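PDB 4TWJ: NAD-dependent protein deacylase 2 from Archaeoglobus fulgidus, which removes acyl groups from lysine side chains in an NAD-dependent reaction, deacetylating the chromatin protein Alba and so raising its affinity for DNA. Local coordinates for residues 200-203 and 204-207. Sequence-based numbering, arbitrary orientation.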
loop_
_atom_site.group_PDB
_atom_site.type_symbol
_atom_site.label_atom_id
_atom_site.label_comp_id
_atom_site.label_asym_id
_atom_site.label_seq_id
_atom_site.Cartn_x
_atom_site.Cartn_y
_atom_site.Cartn_z
ATOM N N ALA A 200 6.811 -7.420 -3.407
ATOM C CA ALA A 200 8.205 -6.978 -3.438
ATOM C C ALA A 200 8.907 -7.236 -4.777
ATOM O O ALA A 200 9.946 -6.638 -5.038
ATOM C CB ALA A 200 8.995 -7.622 -2.302
ATOM N N GLU A 201 8.355 -8.116 -5.613
ATOM C CA GLU A 201 8.904 -8.353 -6.957
ATOM C C GLU A 201 8.801 -7.107 -7.840
ATOM O O GLU A 201 9.622 -6.894 -8.735
ATOM C CB GLU A 201 8.180 -9.525 -7.637
ATOM C CG GLU A 201 8.802 -10.000 -8.948
ATOM C CD GLU A 201 10.198 -10.559 -8.780
ATOM O OE1 GLU A 201 10.487 -11.149 -7.720
ATOM O OE2 GLU A 201 11.020 -10.416 -9.716
ATOM N N LEU A 202 7.788 -6.283 -7.593
ATOM C CA LEU A 202 7.469 -5.182 -8.498
ATOM C C LEU A 202 8.595 -4.148 -8.687
ATOM O O LEU A 202 8.868 -3.759 -9.823
ATOM C CB LEU A 202 6.144 -4.520 -8.086
ATOM C CG LEU A 202 4.946 -5.452 -8.314
ATOM C CD1 LEU A 202 3.733 -4.979 -7.531
ATOM C CD2 LEU A 202 4.616 -5.579 -9.791
ATOM N N PRO A 203 9.255 -3.704 -7.598
ATOM C CA PRO A 203 10.395 -2.807 -7.825
ATOM C C PRO A 203 11.535 -3.439 -8.631
ATOM O O PRO A 203 12.199 -2.742 -9.390
ATOM C CB PRO A 203 10.870 -2.437 -6.408
ATOM C CG PRO A 203 10.059 -3.263 -5.462
ATOM C CD PRO A 203 8.837 -3.715 -6.189
ATOM N N TYR A 204 11.751 -4.743 -8.473
ATOM C CA TYR A 204 12.769 -5.433 -9.271
ATOM C C TYR A 204 12.386 -5.491 -10.747
ATOM O O TYR A 204 13.241 -5.371 -11.619
ATOM C CB TYR A 204 13.018 -6.838 -8.738
ATOM C CG TYR A 204 13.645 -6.852 -7.369
ATOM C CD1 TYR A 204 14.983 -6.509 -7.190
ATOM C CD2 TYR A 204 12.907 -7.214 -6.251
ATOM C CE1 TYR A 204 15.563 -6.527 -5.931
ATOM C CE2 TYR A 204 13.475 -7.227 -4.991
ATOM C CZ TYR A 204 14.801 -6.888 -4.835
ATOM O OH TYR A 204 15.363 -6.910 -3.576
ATOM N N ILE A 205 11.100 -5.683 -11.021
ATOM C CA ILE A 205 10.603 -5.652 -12.395
ATOM C C ILE A 205 10.835 -4.275 -13.023
ATOM O O ILE A 205 11.290 -4.175 -14.166
ATOM C CB ILE A 205 9.108 -6.033 -12.458
ATOM C CG1 ILE A 205 8.934 -7.523 -12.140
ATOM C CG2 ILE A 205 8.517 -5.700 -13.819
ATOM C CD1 ILE A 205 7.500 -7.943 -11.884
ATOM N N ALA A 206 10.522 -3.216 -12.280
ATOM C CA ALA A 206 10.733 -1.850 -12.772
ATOM C C ALA A 206 12.219 -1.571 -13.013
ATOM O O ALA A 206 12.590 -0.961 -14.018
ATOM C CB ALA A 206 10.150 -0.837 -11.796
ATOM N N LYS A 207 13.059 -2.040 -12.094
ATOM C CA LYS A 207 14.515 -1.897 -12.212
ATOM C C LYS A 207 15.032 -2.586 -13.480
ATOM O O LYS A 207 15.789 -1.990 -14.253
ATOM C CB LYS A 207 15.194 -2.475 -10.964
ATOM C CG LYS A 207 16.715 -2.507 -10.998
ATOM C CD LYS A 207 17.332 -1.154 -10.740
ATOM C CE LYS A 207 18.830 -1.296 -10.503
ATOM N NZ LYS A 207 19.454 0.005 -10.181
#
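Ile205 lays its CD1 against the CG methylene of Glu201, one turn earlier in the same short helix, at 3.8 Å, the two side chains crossing at about a right angle. CG1 of Ile205 stands beside its own backbone N (chi1 -70°), which carries the ethyl arm back toward the first turn; there CD1 also approaches Leu202 CD2 at 4.3 Å. Beneath this apolar patch three successive i to i+4 hydrogen bonds hold the turn. Ile205 N reaches Glu201 O at 3.0 Å, almost in line with the carbonyl, and Ala206 N and Lys207 N follow on Leu202 O and Pro203 O. Pro203, which has no N-H to give, fits the first turn of the helix.

On the tight, buried side Ala206 CB lies 3.7 Å from Pro203 O, and Phe187 and Met213 close over both residues. The Tyr204 ring makes a close, oblique approach, CD2 to Ala200 O at 3.3 Å, and packs on the backbone of the bound peptide. Looser is the Glu201 carboxylate, whose OE2 stays 4.2 Å from Tyr204 CB.

Leu202 and Ile205 pack on helix 171-182, Ile205 touching Ala181 and Lys182. Replacing Ile205 by alanine removes the ethyl arm, and Glu201 CG would probably lose its apolar cover, Leu202 CD2 one neighbour, with a gap opened toward that helix. The side chain of Ala200 lies about 6 Å from those of the NAD-binding residues Gln100 and Ser192. Helix 201-208 forms the crossover between parallel strands 186-190 and 212-217 of the Rossmann-like sirtuin domain.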